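Local coordinates for MdcA (PDB 5VIT), which is the alpha subunit of malonate decarboxylase and probably acts as the transferase that passes the acyl carrier protein from acetate to malonate, at residues Ala244-Tyr249 with Glu277-Lys282; Pro299-Gly304 with Glu319-Gln324. One frame throughout, in Å; residues are numbered along the deposited sequence.

Interaction 1. Residues Ala244-Tyr249 with Glu277-Lys282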
loop_
_atom_site.group_PDB
_atom_site.type_symbol
_atom_site.label_atom_id
_atom_site.label_comp_id
_atom_site.label_asym_id
_atom_site.label_seq_id
_atom_site.Cartn_x
_atom_site.Cartn_y
_atom_site.Cartn_z
ATOM N N ALA A 244 -7.243 3.768 -7.122
ATOM C CA ALA A 244 -6.849 4.909 -7.955
ATOM C C ALA A 244 -7.461 6.213 -7.409
ATOM O O ALA A 244 -6.782 7.249 -7.266
ATOM C CB ALA A 244 -7.267 4.683 -9.425
ATOM N N ILE A 245 -8.748 6.162 -7.091
ATOM C CA ILE A 245 -9.457 7.370 -6.687
ATOM C C ILE A 245 -8.938 7.862 -5.338
ATOM O O ILE A 245 -8.653 9.044 -5.156
ATOM C CB ILE A 245 -10.966 7.122 -6.630
ATOM C CG1 ILE A 245 -11.494 6.891 -8.048
ATOM C CG2 ILE A 245 -11.680 8.277 -5.947
ATOM C CD1 ILE A 245 -12.937 6.416 -8.096
ATOM N N ARG A 246 -8.785 6.929 -4.411
ATOM C CA ARG A 246 -8.398 7.252 -3.058
ATOM C C ARG A 246 -6.901 7.472 -2.928
ATOM O O ARG A 246 -6.463 8.488 -2.388
ATOM C CB ARG A 246 -8.841 6.134 -2.114
ATOM C CG ARG A 246 -8.305 6.259 -0.717
ATOM C CD ARG A 246 -9.201 7.153 0.132
ATOM N NE ARG A 246 -8.647 7.380 1.471
ATOM C CZ ARG A 246 -8.987 8.392 2.269
ATOM N NH1 ARG A 246 -9.891 9.294 1.892
ATOM N NH2 ARG A 246 -8.427 8.487 3.461
ATOM N N GLY A 247 -6.124 6.512 -3.422
ATOM C CA GLY A 247 -4.683 6.518 -3.233
ATOM C C GLY A 247 -3.907 7.327 -4.257
ATOM O O GLY A 247 -2.699 7.528 -4.103
ATOM N N ILE A 248 -4.587 7.779 -5.309
ATOM C CA ILE A 248 -3.941 8.592 -6.324
ATOM C C ILE A 248 -4.630 9.942 -6.602
ATOM O O ILE A 248 -4.028 10.994 -6.407
ATOM C CB ILE A 248 -3.821 7.823 -7.652
ATOM C CG1 ILE A 248 -3.125 6.473 -7.414
ATOM C CG2 ILE A 248 -3.081 8.682 -8.658
ATOM C CD1 ILE A 248 -2.794 5.679 -8.713
ATOM N N TYR A 249 -5.873 9.919 -7.062
ATOM C CA TYR A 249 -6.565 11.148 -7.417
ATOM C C TYR A 249 -6.687 12.047 -6.191
ATOM O O TYR A 249 -6.312 13.225 -6.244
ATOM C CB TYR A 249 -7.953 10.860 -7.988
ATOM C CG TYR A 249 -7.962 10.150 -9.324
ATOM C CD1 TYR A 249 -9.172 9.842 -9.955
ATOM C CD2 TYR A 249 -6.771 9.806 -9.971
ATOM C CE1 TYR A 249 -9.203 9.195 -11.180
ATOM C CE2 TYR A 249 -6.792 9.160 -11.208
ATOM C CZ TYR A 249 -8.009 8.848 -11.797
ATOM O OH TYR A 249 -8.038 8.202 -13.008
ATOM N N GLU A 277 -18.207 9.789 -4.432
ATOM C CA GLU A 277 -19.202 10.518 -3.652
ATOM C C GLU A 277 -19.021 10.260 -2.154
ATOM O O GLU A 277 -19.022 11.199 -1.354
ATOM C CB GLU A 277 -20.618 10.128 -4.112
ATOM C CG GLU A 277 -21.753 10.892 -3.442
ATOM C CD GLU A 277 -21.633 12.401 -3.609
ATOM O OE1 GLU A 277 -22.119 13.127 -2.720
ATOM O OE2 GLU A 277 -21.059 12.867 -4.623
ATOM N N SER A 278 -18.830 8.991 -1.788
ATOM C CA SER A 278 -18.653 8.589 -0.396
ATOM C C SER A 278 -17.398 9.190 0.229
ATOM O O SER A 278 -17.273 9.267 1.449
ATOM C CB SER A 278 -18.607 7.054 -0.286
ATOM O OG SER A 278 -17.325 6.531 -0.615
ATOM N N LEU A 279 -16.459 9.620 -0.602
ATOM C CA LEU A 279 -15.250 10.225 -0.079
ATOM C C LEU A 279 -15.426 11.736 -0.011
ATOM O O LEU A 279 -14.566 12.442 0.502
ATOM C CB LEU A 279 -14.031 9.856 -0.936
ATOM C CG LEU A 279 -13.625 8.378 -0.957
ATOM C CD1 LEU A 279 -12.481 8.143 -1.938
ATOM C CD2 LEU A 279 -13.235 7.915 0.451
ATOM N N GLY A 280 -16.540 12.222 -0.544
ATOM C CA GLY A 280 -16.859 13.640 -0.493
ATOM C C GLY A 280 -16.081 14.467 -1.499
ATOM O O GLY A 280 -15.821 15.645 -1.272
ATOM N N LEU A 281 -15.725 13.855 -2.625
ATOM C CA LEU A 281 -14.757 14.466 -3.532
ATOM C C LEU A 281 -15.360 15.171 -4.743
ATOM O O LEU A 281 -14.601 15.663 -5.576
ATOM C CB LEU A 281 -13.765 13.406 -4.026
ATOM C CG LEU A 281 -12.867 12.779 -2.958
ATOM C CD1 LEU A 281 -12.068 11.596 -3.532
ATOM C CD2 LEU A 281 -11.937 13.820 -2.365
ATOM N N LYS A 282 -16.691 15.221 -4.857
ATOM C CA LYS A 282 -17.308 15.860 -6.035
ATOM C C LYS A 282 -16.914 17.329 -6.100
ATOM O O LYS A 282 -16.992 18.038 -5.099
ATOM C CB LYS A 282 -18.831 15.750 -6.030
ATOM C CG LYS A 282 -19.467 16.371 -7.281
ATOM C CD LYS A 282 -20.962 16.628 -7.110
ATOM C CE LYS A 282 -21.731 15.323 -6.911
ATOM N NZ LYS A 282 -23.210 15.504 -6.967
#

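Interaction 2. Residues Pro299-Gly304 with Glu319-Gln324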
loop_
_atom_site.group_PDB
_atom_site.type_symbol
_atom_site.label_atom_id
_atom_site.label_comp_id
_atom_site.label_asym_id
_atom_site.label_seq_id
_atom_site.Cartn_x
_atom_site.Cartn_y
_atom_site.Cartn_z
ATOM N N PRO A 299 -22.536 8.769 -16.307
ATOM C CA PRO A 299 -23.025 9.084 -14.959
ATOM C C PRO A 299 -22.148 10.060 -14.168
ATOM O O PRO A 299 -22.692 10.770 -13.317
ATOM C CB PRO A 299 -23.087 7.719 -14.261
ATOM C CG PRO A 299 -22.499 6.726 -15.204
ATOM C CD PRO A 299 -22.407 7.320 -16.550
ATOM N N ALA A 300 -20.843 10.115 -14.419
ATOM C CA ALA A 300 -20.043 11.156 -13.769
ATOM C C ALA A 300 -20.489 12.565 -14.213
ATOM O O ALA A 300 -20.539 13.493 -13.406
ATOM C CB ALA A 300 -18.560 10.960 -14.049
ATOM N N ILE A 301 -20.796 12.718 -15.495
ATOM C CA ILE A 301 -21.283 13.998 -16.027
ATOM C C ILE A 301 -22.640 14.429 -15.411
ATOM O O ILE A 301 -22.775 15.551 -14.907
ATOM C CB ILE A 301 -21.419 13.941 -17.563
ATOM C CG1 ILE A 301 -20.042 13.698 -18.206
ATOM C CG2 ILE A 301 -22.081 15.228 -18.090
ATOM C CD1 ILE A 301 -20.083 13.264 -19.687
ATOM N N GLU A 302 -23.618 13.526 -15.432
ATOM C CA GLU A 302 -24.957 13.792 -14.889
ATOM C C GLU A 302 -24.938 14.123 -13.404
ATOM O O GLU A 302 -25.747 14.932 -12.928
ATOM C CB GLU A 302 -25.869 12.586 -15.127
ATOM C CG GLU A 302 -26.001 12.202 -16.600
ATOM C CD GLU A 302 -26.606 13.338 -17.416
ATOM O OE1 GLU A 302 -27.708 13.806 -17.053
ATOM O OE2 GLU A 302 -25.968 13.784 -18.392
ATOM N N SER A 303 -24.010 13.492 -12.681
ATOM C CA SER A 303 -23.855 13.681 -11.238
ATOM C C SER A 303 -23.163 14.975 -10.906
ATOM O O SER A 303 -23.139 15.376 -9.750
ATOM C CB SER A 303 -23.048 12.538 -10.621
ATOM O OG SER A 303 -23.648 11.307 -10.918
ATOM N N GLY A 304 -22.546 15.596 -11.908
ATOM C CA GLY A 304 -21.917 16.899 -11.720
ATOM C C GLY A 304 -20.440 16.878 -11.363
ATOM O O GLY A 304 -19.924 17.840 -10.801
ATOM N N GLU A 319 -23.202 11.284 -30.006
ATOM C CA GLU A 319 -23.333 12.598 -30.679
ATOM C C GLU A 319 -24.507 13.417 -30.160
ATOM O O GLU A 319 -24.344 14.580 -29.776
ATOM C CB GLU A 319 -23.481 12.424 -32.198
ATOM C CG GLU A 319 -22.224 11.923 -32.923
ATOM C CD GLU A 319 -21.901 10.455 -32.642
ATOM O OE1 GLU A 319 -22.780 9.733 -32.118
ATOM O OE2 GLU A 319 -20.763 10.029 -32.948
ATOM N N GLY A 320 -25.687 12.796 -30.139
ATOM C CA GLY A 320 -26.889 13.461 -29.672
ATOM C C GLY A 320 -26.808 13.866 -28.215
ATOM O O GLY A 320 -27.340 14.902 -27.813
ATOM N N TYR A 321 -26.144 13.048 -27.404
ATOM C CA TYR A 321 -26.021 13.365 -25.978
ATOM C C TYR A 321 -25.077 14.548 -25.771
ATOM O O TYR A 321 -25.376 15.465 -25.005
ATOM C CB TYR A 321 -25.538 12.137 -25.187
ATOM C CG TYR A 321 -25.073 12.423 -23.769
ATOM C CD1 TYR A 321 -25.982 12.511 -22.719
ATOM C CD2 TYR A 321 -23.723 12.574 -23.480
ATOM C CE1 TYR A 321 -25.564 12.742 -21.434
ATOM C CE2 TYR A 321 -23.293 12.815 -22.195
ATOM C CZ TYR A 321 -24.218 12.892 -21.172
ATOM O OH TYR A 321 -23.794 13.132 -19.882
ATOM N N ILE A 322 -23.934 14.509 -26.455
ATOM C CA ILE A 322 -22.980 15.610 -26.431
ATOM C C ILE A 322 -23.639 16.959 -26.822
ATOM O O ILE A 322 -23.402 17.998 -26.178
ATOM C CB ILE A 322 -21.793 15.325 -27.376
ATOM C CG1 ILE A 322 -20.919 14.180 -26.811
ATOM C CG2 ILE A 322 -20.976 16.610 -27.606
ATOM C CD1 ILE A 322 -19.959 13.574 -27.838
ATOM N N ALA A 323 -24.484 16.931 -27.852
ATOM C CA ALA A 323 -25.151 18.137 -28.343
ATOM C C ALA A 323 -26.074 18.756 -27.287
ATOM O O ALA A 323 -26.421 19.930 -27.367
ATOM C CB ALA A 323 -25.929 17.827 -29.610
ATOM N N GLN A 324 -26.446 17.962 -26.288
ATOM C CA GLN A 324 -27.255 18.450 -25.185
ATOM C C GLN A 324 -26.424 18.766 -23.954
ATOM O O GLN A 324 -26.964 19.115 -22.894
ATOM C CB GLN A 324 -28.325 17.428 -24.837
ATOM C CG GLN A 324 -29.144 17.029 -26.029
ATOM C CD GLN A 324 -30.235 18.021 -26.322
ATOM O OE1 GLN A 324 -31.105 18.270 -25.481
ATOM N NE2 GLN A 324 -30.202 18.597 -27.519
#

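Interaction 1. Residues Ala244-Tyr249 with Glu277-Lys282
L279 lies against I245 and R246 just where helix 263-278 ends in a Schellman motif. The chain turns away at G280, whose positive phi of 77° suits a residue without a side chain, and its N bonds back to E277 O. Helix 263-278 belongs to a beta-alpha-beta crossover that joins the neighbouring parallel strands 256-259 and 288-290, and helix 235-250, which leads into the first of them, packs at its side. The contact thus joins the C-terminal part of helix 235-250 to the closing turn of helix 263-278 and the loop after it.

R246 shows how a long polar residue serves at the margin of such a contact. Its CG stands anti to the backbone N (chi1 171°), and a bend at chi2 of 86° then carries the chain past the leucine. CB comes within 4.2 Å of L279 CD1. Further out, CD touches both leucine methyls, lying 4.0 Å from L279 CD1. NE makes a weak hydrogen bond with L517 O. At the tip, NH1 comes 3.9 Å from L279 CD2, the guanidinium meeting that methyl obliquely, while a weak bond ties NH1 to Q250 OE1. Arginine suits this partly exposed margin because its CB and CD lie against the leucine methyls while NE and NH1 also have polar partners.

Deeper in, only carbon meets carbon. I245 is buried and also touches I271 and L272 of helix 263-278, so a branched hydrocarbon suits it well. The helix around it carries a wider pi-type turn, with Y249 N bonded to A244 O. L281, buried beyond the glycine and backed by W305, folds inward again. Two leucine methyls lie on one side of I245 CG2, L279 CD1 and L281 CD1, each 4.1 Å away.

Interaction 2. Residues Pro299-Gly304 with Glu319-Gln324
Y321 reaches across to E302 and I301 from a short helix that opens at E319, whose carboxylate bonds to G317 N and T314 OG1. One turn of backbone follows, closed by the bond from A323 N to E319 O. A chi1 of 167° swings the Y321 ring out opposite the backbone N, which brings its hydroxyl to the facing helix. OH donates to E302 OE2 over 2.7 Å and uses the anti lone pair of that oxygen. OE2 lies at the ring's edge, in its plane, although the carboxylate is turned 58° from the ring.

The helix that receives the tyrosine, 298-302, ends in a Schellman motif at G304. That glycine, with positive phi, bonds from its N to I301 O; one residue earlier, S303 N and S303 OG reach P299 O from opposite faces of its plane, the hydroxyl at 2.6 Å. Beside the polar bond, I301 CG2 presses on Y321 OH at 3.2 Å, and I301 CD1 is 4.1 Å from Y321 CE2, so tyrosine suits a place needing both a donor and a hydrocarbon edge. Just after Q324, R325 forms a salt bridge with E302 OE1.

In the fold
Both contacts lie where the chain carries the mixed sheet, and helix 263-278 is near to both: interaction 1 lies at its C-terminal end, while P299 and S303 of interaction 2 lean on its L270 and P273. Interaction 1 is partly buried and has no hydrogen bond across it, being made mainly of aliphatic contacts with an arginine at the margin. Interaction 2 is the more buried, yet a single hydrogen bond between tyrosine and glutamate carries it, with isoleucine alongside. K282 NZ, 2.8 Å from S303 O, probably makes a hydrogen bond that joins the ends of the two Schellman-terminated helices. No other chain of the assembly touches either contact.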